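Local coordinates for 177aa long hypothetical protein (Pyrococcus horikoshii, PDB 2CQZ), which probably hydrolyses 2'-deoxyribonucleoside 5'-monophosphates to the nucleoside and phosphate, as a metal-dependent homodimeric enzyme of the HD-domain family, at residues Lys62-Ala67 with Glu119-Val123; Asp147-Ile153 with Val172-Lys176. All coordinates share one frame; numbering follows the deposited sequence.

Interaction 1 of 2, residues Lys62-Ala67 with Glu119-Val123; sequences KALKMA and EAQLV
Glu119 opens the contact against Lys62 and Ala63, where segments 62-67 and 119-123, on helices 60-69 and 118-140, cross at -46°. Its CB and CG lie across the aliphatic chain of Lys62 at about a right angle, and its OE1 stands 3.9 Å from Lys62 NZ, a long salt bridge. Both charges have firmer partners: Lys62 pairs with Glu111, and Glu119 OE2 accepts the backbone N-H of Asp59. Ala120 comes next, its CA 3.6 Å from Met66 SD; with CG anti to the backbone N (chi1 -165°), the Met66 chain reaches over this turn. Leu122 sends one branch, CD2, to within 3.9 Å of Ala63 CB. Val123 then wedges between successive turns of the opposite helix: CG2 packs on Met66 CB at 3.8 Å and beside Ala63 O, while CG1 rests 3.7 Å from Ala67 CA. Replacing this valine by an alanine would probably open a gap between the helices and leave Met66 and Ala67 less firmly packed. Val123 also touches the nickel-binding residues. Without a hydrogen bond between them, the segments meet mainly by fit of apolar shapes, one helix carrying Asp127, the other leading into His70 and Asp71.

Interaction 2 of 2, residues Asp147-Ile153 with Val172-Lys176; sequences DEFWEAI and VGRLK
The C-terminal end of the modelled chain folds over Trp150, a residue of the 3-10 segment 148-151 that leads into helix 152-157, and Lys176 lies along the indole. Lys176 CB sits over one face, 3.6 Å from the centroid of the six-membered ring and 13° off its normal, a CH-pi contact. From there the extended chain runs back across the ring system: CD is 3.7 Å from Trp150 CG, and NZ finishes 3.5 Å from Trp150 CB. The lysine thus runs antiparallel to the way the tryptophan side chain leaves its backbone. With CG of Lys176 anti to the backbone N (chi1 -172°), the methylenes are laid along the indole rather than turned from it.

The backbone that brings Lys176 here is a type I beta turn from Gly173 to Lys176. At the ring edge, near its plane, Val172 O approaches Trp150 CZ3 to 3.3 Å; the same carbonyl accepts the N-H of Leu175. Leu175 CB adds an apolar contact to Trp150 CH2 at 3.9 Å. The indole's polar atom is engaged on helix 118-140, where NE1 bonds Glu139, while Ile132 packs against the same side chain.

Ile153, three residues further on, extends CD1 to within 3.4 Å of Gly173 CA, and the same methyl meets Val172 CG1. Nearer solvent, Asp147 OD1 lies 4.1 Å from Lys176 NZ, beyond salt-bridge range, although the opposite charges may still attract weakly. Val172 and Leu175 also pack on Ile5 of the second subunit.

After helices 5-11, 20-24 and 33-53 the chain enters helix 60-69, passes through helices 74-77, 90-100 and 106-114, and returns at the start of helix 118-140, where interaction 1 closes a loop of 51 intervening residues. Helix 118-140 carries the chain onward to residues 147-153, and interaction 2 then closes a shorter excursion of 18 residues at the C-terminal end. The two loops are in series, neither nested nor crossed, and their centres lie about 22 Å apart. Interaction 1 joins two helices beside the nickel site, whereas interaction 2 ties the chain's end to the region following helix 118-140. Both border the second subunit.

Interaction 1 of 2, residues Lys62-Ala67 with Glu119-Val123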
ATOM      1  N   LYS A  62      -3.233  31.028  19.753  1.00 32.34           N
ATOM      2  CA  LYS A  62      -2.537  31.373  18.520  1.00 31.75           C
ATOM      3  C   LYS A  62      -1.583  30.281  18.072  1.00 32.30           C
ATOM      4  O   LYS A  62      -1.503  29.963  16.886  1.00 32.37           O
ATOM      5  CB  LYS A  62      -1.748  32.667  18.658  1.00 29.98           C
ATOM      6  CG  LYS A  62      -1.274  33.156  17.302  1.00 32.56           C
ATOM      7  CD  LYS A  62      -0.090  34.076  17.402  1.00 40.31           C
ATOM      8  CE  LYS A  62      -0.424  35.393  18.072  1.00 41.36           C
ATOM      9  NZ  LYS A  62       0.830  36.203  18.156  1.00 44.77           N
ATOM     10  N   ALA A  63      -0.849  29.705  19.016  1.00 32.48           N
ATOM     11  CA  ALA A  63       0.095  28.643  18.677  1.00 32.86           C
ATOM     12  C   ALA A  63      -0.608  27.437  18.050  1.00 33.87           C
ATOM     13  O   ALA A  63      -0.153  26.907  17.027  1.00 34.40           O
ATOM     14  CB  ALA A  63       0.859  28.206  19.918  1.00 30.91           C
ATOM     15  N   LEU A  64      -1.710  27.001  18.660  1.00 34.64           N
ATOM     16  CA  LEU A  64      -2.437  25.851  18.143  1.00 34.01           C
ATOM     17  C   LEU A  64      -3.012  26.113  16.759  1.00 34.71           C
ATOM     18  O   LEU A  64      -2.984  25.233  15.903  1.00 36.77           O
ATOM     19  CB  LEU A  64      -3.537  25.427  19.122  1.00 33.16           C
ATOM     20  CG  LEU A  64      -3.035  24.815  20.438  1.00 32.74           C
ATOM     21  CD1 LEU A  64      -4.222  24.407  21.290  1.00 31.94           C
ATOM     22  CD2 LEU A  64      -2.142  23.601  20.161  1.00 28.10           C
ATOM     23  N   LYS A  65      -3.526  27.317  16.522  1.00 34.58           N
ATOM     24  CA  LYS A  65      -4.062  27.633  15.200  1.00 34.29           C
ATOM     25  C   LYS A  65      -2.911  27.665  14.214  1.00 33.31           C
ATOM     26  O   LYS A  65      -3.013  27.152  13.102  1.00 32.69           O
ATOM     27  CB  LYS A  65      -4.763  28.991  15.186  1.00 34.14           C
ATOM     28  CG  LYS A  65      -6.088  29.042  15.921  1.00 36.29           C
ATOM     29  CD  LYS A  65      -6.682  30.436  15.802  1.00 41.81           C
ATOM     30  CE  LYS A  65      -7.962  30.567  16.602  1.00 44.60           C
ATOM     31  NZ  LYS A  65      -8.611  31.887  16.371  1.00 50.65           N
ATOM     32  N   MET A  66      -1.806  28.266  14.636  1.00 33.43           N
ATOM     33  CA  MET A  66      -0.622  28.383  13.790  1.00 34.41           C
ATOM     34  C   MET A  66      -0.066  27.005  13.430  1.00 35.35           C
ATOM     35  O   MET A  66       0.431  26.790  12.327  1.00 36.32           O
ATOM     36  CB  MET A  66       0.433  29.217  14.511  1.00 34.96           C
ATOM     37  CG  MET A  66       1.564  29.715  13.643  1.00 36.36           C
ATOM     38  SD  MET A  66       2.693  30.757  14.609  1.00 42.68           S
ATOM     39  CE  MET A  66       1.760  32.327  14.671  1.00 35.94           C
ATOM     40  N   ALA A  67      -0.151  26.062  14.362  1.00 35.82           N
ATOM     41  CA  ALA A  67       0.339  24.717  14.090  1.00 36.47           C
ATOM     42  C   ALA A  67      -0.588  24.014  13.090  1.00 36.10           C
ATOM     43  O   ALA A  67      -0.132  23.314  12.193  1.00 35.95           O
ATOM     44  CB  ALA A  67       0.429  23.908  15.396  1.00 36.10           C
ATOM     45  N   GLU A 119       5.201  32.162  19.957  1.00 33.86           N
ATOM     46  CA  GLU A 119       4.324  31.192  19.330  1.00 34.17           C
ATOM     47  C   GLU A 119       4.921  30.675  18.031  1.00 34.33           C
ATOM     48  O   GLU A 119       4.954  29.459  17.797  1.00 34.35           O
ATOM     49  CB  GLU A 119       2.951  31.805  19.048  1.00 34.35           C
ATOM     50  CG  GLU A 119       2.191  32.274  20.284  1.00 35.79           C
ATOM     51  CD  GLU A 119       2.874  33.439  20.973  1.00 38.90           C
ATOM     52  OE1 GLU A 119       3.439  34.301  20.262  1.00 39.56           O
ATOM     53  OE2 GLU A 119       2.836  33.500  22.218  1.00 39.26           O
ATOM     54  N   ALA A 120       5.391  31.598  17.188  1.00 33.34           N
ATOM     55  CA  ALA A 120       5.975  31.237  15.893  1.00 32.59           C
ATOM     56  C   ALA A 120       7.169  30.312  16.029  1.00 31.98           C
ATOM     57  O   ALA A 120       7.368  29.419  15.204  1.00 33.05           O
ATOM     58  CB  ALA A 120       6.383  32.491  15.123  1.00 31.69           C
ATOM     59  N   GLN A 121       7.972  30.524  17.065  1.00 31.09           N
ATOM     60  CA  GLN A 121       9.146  29.684  17.277  1.00 31.00           C
ATOM     61  C   GLN A 121       8.743  28.331  17.822  1.00 30.49           C
ATOM     62  O   GLN A 121       9.332  27.315  17.460  1.00 31.11           O
ATOM     63  CB  GLN A 121      10.129  30.372  18.222  1.00 31.45           C
ATOM     64  CG  GLN A 121      11.145  31.236  17.486  1.00 33.28           C
ATOM     65  CD  GLN A 121      11.990  32.085  18.417  1.00 33.30           C
ATOM     66  OE1 GLN A 121      12.299  31.691  19.549  1.00 34.24           O
ATOM     67  NE2 GLN A 121      12.389  33.257  17.934  1.00 34.69           N
ATOM     68  N   LEU A 122       7.730  28.328  18.681  1.00 29.75           N
ATOM     69  CA  LEU A 122       7.210  27.101  19.266  1.00 29.53           C
ATOM     70  C   LEU A 122       6.721  26.150  18.167  1.00 30.09           C
ATOM     71  O   LEU A 122       7.042  24.955  18.162  1.00 30.33           O
ATOM     72  CB  LEU A 122       6.043  27.431  20.193  1.00 30.71           C
ATOM     73  CG  LEU A 122       5.274  26.231  20.753  1.00 31.16           C
ATOM     74  CD1 LEU A 122       6.219  25.382  21.579  1.00 32.31           C
ATOM     75  CD2 LEU A 122       4.097  26.708  21.600  1.00 32.84           C
ATOM     76  N   VAL A 123       5.936  26.678  17.236  1.00 30.02           N
ATOM     77  CA  VAL A 123       5.416  25.847  16.164  1.00 30.44           C
ATOM     78  C   VAL A 123       6.558  25.344  15.302  1.00 30.42           C
ATOM     79  O   VAL A 123       6.550  24.195  14.859  1.00 30.11           O
ATOM     80  CB  VAL A 123       4.411  26.622  15.271  1.00 30.16           C
ATOM     81  CG1 VAL A 123       3.913  25.721  14.153  1.00 30.72           C
ATOM     82  CG2 VAL A 123       3.241  27.129  16.116  1.00 29.63           C
TER

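Interaction 2 of 2, residues Asp147-Ile153 with Val172-Lys176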
ATOM      1  N   ASP A 147      19.918  10.193   7.979  1.00 41.64           N
ATOM      2  CA  ASP A 147      20.913  10.831   8.829  1.00 45.10           C
ATOM      3  C   ASP A 147      20.802  12.354   8.910  1.00 45.23           C
ATOM      4  O   ASP A 147      20.759  12.922   9.999  1.00 45.50           O
ATOM      5  CB  ASP A 147      22.307  10.444   8.342  1.00 47.99           C
ATOM      6  CG  ASP A 147      23.299  10.299   9.477  1.00 55.41           C
ATOM      7  OD1 ASP A 147      23.072   9.433  10.351  1.00 63.34           O
ATOM      8  OD2 ASP A 147      24.302  11.051   9.497  1.00 63.18           O
ATOM      9  N   GLU A 148      20.755  13.011   7.756  1.00 45.51           N
ATOM     10  CA  GLU A 148      20.661  14.463   7.699  1.00 45.45           C
ATOM     11  C   GLU A 148      19.578  15.050   8.589  1.00 44.36           C
ATOM     12  O   GLU A 148      19.809  16.027   9.298  1.00 45.64           O
ATOM     13  CB  GLU A 148      20.435  14.917   6.259  1.00 46.43           C
ATOM     14  CG  GLU A 148      19.288  14.226   5.551  1.00 51.08           C
ATOM     15  CD  GLU A 148      19.084  14.751   4.142  1.00 58.88           C
ATOM     16  OE1 GLU A 148      18.680  15.925   3.996  1.00 62.39           O
ATOM     17  OE2 GLU A 148      19.336  13.992   3.181  1.00 59.89           O
ATOM     18  N   PHE A 149      18.394  14.455   8.553  1.00 43.57           N
ATOM     19  CA  PHE A 149      17.272  14.932   9.352  1.00 41.47           C
ATOM     20  C   PHE A 149      17.607  15.231  10.818  1.00 40.09           C
ATOM     21  O   PHE A 149      16.921  16.023  11.466  1.00 39.35           O
ATOM     22  CB  PHE A 149      16.134  13.919   9.268  1.00 40.56           C
ATOM     23  CG  PHE A 149      15.554  13.785   7.893  1.00 41.53           C
ATOM     24  CD1 PHE A 149      14.664  14.738   7.410  1.00 44.26           C
ATOM     25  CD2 PHE A 149      15.902  12.715   7.074  1.00 39.03           C
ATOM     26  CE1 PHE A 149      14.122  14.631   6.134  1.00 45.47           C
ATOM     27  CE2 PHE A 149      15.365  12.599   5.793  1.00 42.84           C
ATOM     28  CZ  PHE A 149      14.472  13.562   5.322  1.00 45.65           C
ATOM     29  N   TRP A 150      18.657  14.616  11.354  1.00 39.59           N
ATOM     30  CA  TRP A 150      19.011  14.874  12.746  1.00 38.98           C
ATOM     31  C   TRP A 150      19.689  16.222  12.994  1.00 38.74           C
ATOM     32  O   TRP A 150      19.758  16.674  14.144  1.00 38.23           O
ATOM     33  CB  TRP A 150      19.874  13.745  13.298  1.00 38.54           C
ATOM     34  CG  TRP A 150      19.082  12.493  13.508  1.00 41.67           C
ATOM     35  CD1 TRP A 150      18.765  11.545  12.568  1.00 40.51           C
ATOM     36  CD2 TRP A 150      18.451  12.076  14.728  1.00 40.44           C
ATOM     37  NE1 TRP A 150      17.980  10.563  13.132  1.00 41.97           N
ATOM     38  CE2 TRP A 150      17.774  10.864  14.455  1.00 42.22           C
ATOM     39  CE3 TRP A 150      18.396  12.606  16.025  1.00 38.76           C
ATOM     40  CZ2 TRP A 150      17.043  10.178  15.433  1.00 38.58           C
ATOM     41  CZ3 TRP A 150      17.669  11.923  17.000  1.00 39.40           C
ATOM     42  CH2 TRP A 150      17.005  10.718  16.696  1.00 38.01           C
ATOM     43  N   GLU A 151      20.172  16.877  11.935  1.00 38.53           N
ATOM     44  CA  GLU A 151      20.811  18.174  12.128  1.00 41.28           C
ATOM     45  C   GLU A 151      19.795  19.300  12.323  1.00 40.19           C
ATOM     46  O   GLU A 151      20.150  20.483  12.338  1.00 40.60           O
ATOM     47  CB  GLU A 151      21.782  18.500  10.981  1.00 42.36           C
ATOM     48  CG  GLU A 151      21.224  18.425   9.584  1.00 46.66           C
ATOM     49  CD  GLU A 151      22.328  18.385   8.534  1.00 51.46           C
ATOM     50  OE1 GLU A 151      23.188  17.477   8.612  1.00 48.61           O
ATOM     51  OE2 GLU A 151      22.334  19.258   7.636  1.00 53.39           O
ATOM     52  N   ALA A 152      18.533  18.914  12.497  1.00 39.56           N
ATOM     53  CA  ALA A 152      17.456  19.866  12.724  1.00 38.66           C
ATOM     54  C   ALA A 152      17.454  20.244  14.206  1.00 38.74           C
ATOM     55  O   ALA A 152      16.834  21.234  14.604  1.00 38.18           O
ATOM     56  CB  ALA A 152      16.117  19.258  12.323  1.00 38.64           C
ATOM     57  N   ILE A 153      18.140  19.446  15.024  1.00 38.79           N
ATOM     58  CA  ILE A 153      18.244  19.740  16.452  1.00 40.56           C
ATOM     59  C   ILE A 153      19.093  21.007  16.577  1.00 41.68           C
ATOM     60  O   ILE A 153      18.874  21.829  17.472  1.00 41.64           O
ATOM     61  CB  ILE A 153      18.959  18.614  17.242  1.00 40.87           C
ATOM     62  CG1 ILE A 153      18.121  17.338  17.242  1.00 41.39           C
ATOM     63  CG2 ILE A 153      19.201  19.058  18.672  1.00 42.44           C
ATOM     64  CD1 ILE A 153      18.753  16.189  18.030  1.00 38.69           C
ATOM     65  N   VAL A 172      16.052  14.076  23.001  1.00 43.93           N
ATOM     66  CA  VAL A 172      15.806  13.790  21.594  1.00 43.41           C
ATOM     67  C   VAL A 172      17.081  13.380  20.892  1.00 43.84           C
ATOM     68  O   VAL A 172      17.111  12.371  20.187  1.00 44.01           O
ATOM     69  CB  VAL A 172      15.233  15.011  20.858  1.00 42.95           C
ATOM     70  CG1 VAL A 172      15.089  14.706  19.382  1.00 41.62           C
ATOM     71  CG2 VAL A 172      13.897  15.384  21.440  1.00 44.90           C
ATOM     72  N   GLY A 173      18.129  14.178  21.074  1.00 45.17           N
ATOM     73  CA  GLY A 173      19.405  13.886  20.443  1.00 46.02           C
ATOM     74  C   GLY A 173      19.976  12.584  20.961  1.00 46.45           C
ATOM     75  O   GLY A 173      20.771  11.925  20.299  1.00 46.30           O
ATOM     76  N   ARG A 174      19.548  12.213  22.157  1.00 47.84           N
ATOM     77  CA  ARG A 174      19.990  10.990  22.809  1.00 49.90           C
ATOM     78  C   ARG A 174      19.398   9.741  22.130  1.00 50.93           C
ATOM     79  O   ARG A 174      19.918   8.632  22.272  1.00 51.00           O
ATOM     80  CB  ARG A 174      19.563  11.065  24.272  1.00 49.70           C
ATOM     81  CG  ARG A 174      20.120  10.017  25.197  1.00 52.48           C
ATOM     82  CD  ARG A 174      19.754  10.393  26.627  1.00 55.64           C
ATOM     83  NE  ARG A 174      20.286  11.712  26.966  1.00 60.18           N
ATOM     84  CZ  ARG A 174      19.697  12.572  27.797  1.00 63.17           C
ATOM     85  NH1 ARG A 174      18.542  12.259  28.382  1.00 63.29           N
ATOM     86  NH2 ARG A 174      20.261  13.750  28.042  1.00 63.04           N
ATOM     87  N   LEU A 175      18.315   9.933  21.384  1.00 52.69           N
ATOM     88  CA  LEU A 175      17.650   8.837  20.689  1.00 53.97           C
ATOM     89  C   LEU A 175      18.419   8.358  19.465  1.00 56.21           C
ATOM     90  O   LEU A 175      18.213   7.238  19.003  1.00 55.77           O
ATOM     91  CB  LEU A 175      16.250   9.264  20.249  1.00 53.07           C
ATOM     92  CG  LEU A 175      15.147   9.393  21.298  1.00 50.64           C
ATOM     93  CD1 LEU A 175      13.945  10.065  20.667  1.00 51.69           C
ATOM     94  CD2 LEU A 175      14.767   8.021  21.827  1.00 50.65           C
ATOM     95  N   LYS A 176      19.294   9.207  18.932  1.00 59.52           N
ATOM     96  CA  LYS A 176      20.069   8.854  17.746  1.00 62.68           C
ATOM     97  C   LYS A 176      21.102   7.781  18.065  1.00 63.97           C
ATOM     98  O   LYS A 176      21.342   7.542  19.268  1.00 65.34           O
ATOM     99  CB  LYS A 176      20.767  10.093  17.183  1.00 63.00           C
ATOM    100  CG  LYS A 176      21.443   9.873  15.840  1.00 66.48           C
ATOM    101  CD  LYS A 176      21.997  11.175  15.282  1.00 71.50           C
ATOM    102  CE  LYS A 176      22.602  10.972  13.902  1.00 76.29           C
ATOM    103  NZ  LYS A 176      23.075  12.249  13.297  1.00 80.11           N
TER